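Local coordinates for protein TCR alpha chain (Gallus gallus, PDB 6LIR) that pairs with the TCR beta chain to form the chicken alpha beta T-cell receptor, which probably recognises antigen at the T-cell surface, at residues L74-C87 / T98-H110. Sequence-based numbering, arbitrary orientation.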
# COMPACT_ATOMS: atom_id res chain seq x y z
N LEU A 74 -17.72 0.23 11.04
CA LEU A 74 -16.66 -0.53 11.71
C LEU A 74 -16.77 -0.25 13.21
O LEU A 74 -16.60 0.89 13.64
CB LEU A 74 -15.29 -0.12 11.18
CG LEU A 74 -14.88 -0.59 9.78
CD1 LEU A 74 -15.54 0.26 8.70
CD2 LEU A 74 -13.37 -0.54 9.64
N ALA A 75 -17.05 -1.29 14.00
CA ALA A 75 -17.39 -1.06 15.40
C ALA A 75 -16.17 -0.85 16.27
O ALA A 75 -16.26 -0.19 17.32
CB ALA A 75 -18.22 -2.22 15.94
N ARG A 76 -15.03 -1.41 15.89
CA ARG A 76 -13.85 -1.38 16.75
C ARG A 76 -12.56 -1.30 15.94
O ARG A 76 -11.74 -2.22 16.01
CB ARG A 76 -13.78 -2.59 17.67
CG ARG A 76 -14.25 -2.25 19.07
CD ARG A 76 -14.33 -3.48 19.96
NE ARG A 76 -15.50 -3.41 20.82
CZ ARG A 76 -16.68 -3.93 20.50
NH1 ARG A 76 -16.84 -4.55 19.33
NH2 ARG A 76 -17.70 -3.82 21.33
N PRO A 77 -12.38 -0.25 15.14
CA PRO A 77 -11.23 -0.22 14.23
C PRO A 77 -9.91 -0.29 14.97
O PRO A 77 -9.70 0.40 15.97
CB PRO A 77 -11.39 1.12 13.50
CG PRO A 77 -12.79 1.60 13.83
CD PRO A 77 -13.04 1.06 15.20
N ARG A 78 -9.01 -1.12 14.46
CA ARG A 78 -7.64 -1.18 14.94
C ARG A 78 -6.70 -0.79 13.81
O ARG A 78 -7.12 -0.60 12.66
CB ARG A 78 -7.30 -2.58 15.47
CG ARG A 78 -8.03 -2.97 16.76
CD ARG A 78 -8.19 -4.48 16.87
NE ARG A 78 -8.89 -5.04 15.71
CZ ARG A 78 -8.29 -5.67 14.70
NH1 ARG A 78 -9.00 -6.14 13.69
NH2 ARG A 78 -6.97 -5.81 14.71
N LEU A 79 -5.42 -0.66 14.15
CA LEU A 79 -4.43 -0.21 13.18
C LEU A 79 -4.44 -1.07 11.93
O LEU A 79 -4.28 -0.57 10.81
CB LEU A 79 -3.04 -0.21 13.83
CG LEU A 79 -1.86 0.29 12.98
CD1 LEU A 79 -2.14 1.67 12.41
CD2 LEU A 79 -0.59 0.30 13.82
N GLY A 80 -4.69 -2.37 12.09
CA GLY A 80 -4.74 -3.28 10.96
C GLY A 80 -5.93 -3.06 10.04
O GLY A 80 -5.96 -3.64 8.96
N ASP A 81 -6.91 -2.25 10.45
CA ASP A 81 -8.09 -1.97 9.64
C ASP A 81 -7.91 -0.76 8.74
O ASP A 81 -8.84 -0.41 8.00
CB ASP A 81 -9.31 -1.77 10.55
CG ASP A 81 -9.66 -3.01 11.33
OD1 ASP A 81 -9.70 -4.10 10.72
OD2 ASP A 81 -9.87 -2.91 12.56
N ALA A 82 -6.74 -0.12 8.77
CA ALA A 82 -6.45 0.97 7.86
C ALA A 82 -6.31 0.42 6.44
O ALA A 82 -5.40 -0.37 6.16
CB ALA A 82 -5.17 1.69 8.28
N ALA A 83 -7.22 0.82 5.56
CA ALA A 83 -7.23 0.33 4.19
C ALA A 83 -8.11 1.24 3.36
O ALA A 83 -8.72 2.19 3.87
CB ALA A 83 -7.72 -1.12 4.13
N VAL A 84 -8.20 0.92 2.08
CA VAL A 84 -9.11 1.60 1.17
C VAL A 84 -10.34 0.71 1.05
O VAL A 84 -10.23 -0.45 0.64
CB VAL A 84 -8.47 1.86 -0.20
CG1 VAL A 84 -9.49 2.48 -1.15
CG2 VAL A 84 -7.25 2.77 -0.04
N TYR A 85 -11.49 1.24 1.45
CA TYR A 85 -12.73 0.48 1.49
C TYR A 85 -13.58 0.82 0.28
O TYR A 85 -13.87 2.00 0.03
CB TYR A 85 -13.49 0.76 2.79
CG TYR A 85 -12.84 0.12 4.00
CD1 TYR A 85 -11.73 0.69 4.61
CD2 TYR A 85 -13.34 -1.07 4.52
CE1 TYR A 85 -11.14 0.10 5.71
CE2 TYR A 85 -12.76 -1.66 5.62
CZ TYR A 85 -11.66 -1.08 6.21
OH TYR A 85 -11.09 -1.68 7.30
N TYR A 86 -13.97 -0.21 -0.48
CA TYR A 86 -14.73 -0.06 -1.71
C TYR A 86 -16.12 -0.63 -1.54
O TYR A 86 -16.29 -1.75 -1.03
CB TYR A 86 -14.05 -0.79 -2.87
CG TYR A 86 -12.80 -0.13 -3.42
CD1 TYR A 86 -12.88 0.92 -4.33
CD2 TYR A 86 -11.54 -0.59 -3.06
CE1 TYR A 86 -11.75 1.51 -4.85
CE2 TYR A 86 -10.40 -0.00 -3.57
CZ TYR A 86 -10.50 1.04 -4.46
OH TYR A 86 -9.37 1.63 -4.97
N CYS A 87 -17.12 0.10 -2.01
CA CYS A 87 -18.44 -0.47 -2.19
C CYS A 87 -18.61 -0.80 -3.66
O CYS A 87 -18.04 -0.14 -4.54
CB CYS A 87 -19.55 0.48 -1.73
SG CYS A 87 -19.61 2.04 -2.64
N THR A 98 -20.55 -2.38 -10.33
CA THR A 98 -19.94 -1.06 -10.45
C THR A 98 -19.33 -0.68 -9.11
O THR A 98 -20.04 -0.63 -8.09
CB THR A 98 -20.97 -0.02 -10.89
OG1 THR A 98 -21.55 -0.42 -12.14
CG2 THR A 98 -20.30 1.33 -11.07
N PHE A 99 -18.04 -0.40 -9.11
CA PHE A 99 -17.30 -0.09 -7.89
C PHE A 99 -17.33 1.39 -7.58
O PHE A 99 -17.35 2.25 -8.47
CB PHE A 99 -15.84 -0.54 -8.02
CG PHE A 99 -15.62 -1.99 -7.73
CD1 PHE A 99 -15.37 -2.42 -6.44
CD2 PHE A 99 -15.68 -2.93 -8.75
CE1 PHE A 99 -15.17 -3.75 -6.17
CE2 PHE A 99 -15.48 -4.27 -8.48
CZ PHE A 99 -15.23 -4.68 -7.19
N GLY A 100 -17.29 1.70 -6.28
CA GLY A 100 -17.15 3.06 -5.83
C GLY A 100 -15.72 3.53 -5.94
O GLY A 100 -14.80 2.77 -6.24
N THR A 101 -15.53 4.83 -5.71
CA THR A 101 -14.21 5.42 -5.84
C THR A 101 -13.28 5.03 -4.69
O THR A 101 -12.07 5.28 -4.78
CB THR A 101 -14.33 6.94 -5.92
OG1 THR A 101 -15.32 7.39 -4.99
CG2 THR A 101 -14.72 7.36 -7.33
N GLY A 102 -13.80 4.44 -3.62
CA GLY A 102 -12.97 3.99 -2.52
C GLY A 102 -12.75 5.04 -1.46
O GLY A 102 -12.53 6.22 -1.77
N THR A 103 -12.83 4.63 -0.19
CA THR A 103 -12.58 5.50 0.94
C THR A 103 -11.34 5.01 1.68
O THR A 103 -11.30 3.85 2.11
CB THR A 103 -13.79 5.56 1.87
OG1 THR A 103 -14.88 6.19 1.19
CG2 THR A 103 -13.46 6.35 3.14
N ARG A 104 -10.34 5.88 1.81
CA ARG A 104 -9.07 5.51 2.43
C ARG A 104 -9.18 5.75 3.93
O ARG A 104 -9.20 6.90 4.38
CB ARG A 104 -7.91 6.31 1.85
CG ARG A 104 -6.61 5.94 2.50
CD ARG A 104 -5.36 6.44 1.80
NE ARG A 104 -4.26 6.22 2.68
CZ ARG A 104 -3.54 5.11 2.76
NH1 ARG A 104 -2.54 4.93 3.62
NH2 ARG A 104 -3.79 4.11 1.91
N LEU A 105 -9.27 4.67 4.70
CA LEU A 105 -9.43 4.79 6.15
C LEU A 105 -8.07 4.81 6.83
O LEU A 105 -7.21 3.97 6.56
CB LEU A 105 -10.27 3.64 6.71
CG LEU A 105 -10.36 3.63 8.25
CD1 LEU A 105 -11.01 4.92 8.75
CD2 LEU A 105 -11.10 2.41 8.77
N SER A 106 -7.89 5.78 7.72
CA SER A 106 -6.70 5.92 8.55
C SER A 106 -7.13 5.72 9.99
O SER A 106 -8.14 6.28 10.42
CB SER A 106 -6.05 7.29 8.37
OG SER A 106 -5.07 7.27 7.35
N VAL A 107 -6.38 4.91 10.73
CA VAL A 107 -6.71 4.58 12.12
C VAL A 107 -5.53 4.99 12.98
O VAL A 107 -4.43 4.44 12.84
CB VAL A 107 -7.03 3.09 12.30
CG1 VAL A 107 -7.29 2.77 13.77
CG2 VAL A 107 -8.22 2.69 11.44
N GLN A 108 -5.76 5.95 13.87
CA GLN A 108 -4.70 6.52 14.69
C GLN A 108 -4.64 5.82 16.03
O GLN A 108 -5.61 5.91 16.81
CB GLN A 108 -4.91 8.01 14.88
CG GLN A 108 -4.70 8.83 13.62
CD GLN A 108 -5.79 9.85 13.40
OE1 GLN A 108 -6.26 10.05 12.28
NE2 GLN A 108 -6.20 10.52 14.48
N PRO A 109 -3.55 5.14 16.36
CA PRO A 109 -3.43 4.51 17.68
C PRO A 109 -3.30 5.56 18.77
O PRO A 109 -2.94 6.71 18.54
CB PRO A 109 -2.15 3.68 17.57
CG PRO A 109 -1.82 3.62 16.10
CD PRO A 109 -2.38 4.87 15.50
N HIS A 110 -3.65 5.14 19.99
CA HIS A 110 -3.49 6.02 21.14
C HIS A 110 -2.04 5.97 21.57
O HIS A 110 -1.44 4.90 21.65
CB HIS A 110 -4.39 5.61 22.31
CG HIS A 110 -4.57 6.70 23.33
ND1 HIS A 110 -4.43 6.49 24.68
CD2 HIS A 110 -4.86 8.01 23.18
CE1 HIS A 110 -4.64 7.62 25.33
NE2 HIS A 110 -4.90 8.56 24.44
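L105 and V107, on strand 103-108, point their side chains at segment 74-87: V107 packs on the turn at P77 and R78, L105 between L74, the Y85 ring and D81 O. CD2 of L105 meets CD2 of L74 tip to tip at 3.8 Å, carried there by a chi1 of 175° that sets CG opposite the backbone N, while its CB lies 3.8 Å from CE1 of the Y85 ring. The tyrosine hydroxyl reaches past this leucine and donates to a lone pair of D81 O, 2.7 Å from Y85 OH and in the carbonyl plane; R34 also bonds that hydroxyl and pairs with the D81 carboxylate. OD2 of D81 accepts the backbone N-H of R78, tying the turn together beside L105. Both methyls of V107 lie against the R78 carbonyl, CG1 being 3.6 Å from R78 O, and CG2 also touches the P77 ring. Along the strands, Y85 and T103 form a hydrogen-bonded antiparallel pair, with Y85 N 2.7 Å from T103 O and T103 N 2.8 Å from Y85 O; L105 N donates to A83 O. Y86 turns the edge of its ring to G100 O, 3.3 Å from CD1, and the same ring rests against CA of G102. Beyond, G100 N bonds C87 O, and F99 stacks edge-to-face on Y32 of the TCR beta chain. R104 NH1 forms a salt bridge with E170 of that chain. The hairpin of strands 84-90 and 97-108, with C87 joined to C20, is the F-G pair of an immunoglobulin V domain; the D81-Y85 bond is its tyrosine corner, and the glycines belong to the FGxG bulge of the J segment.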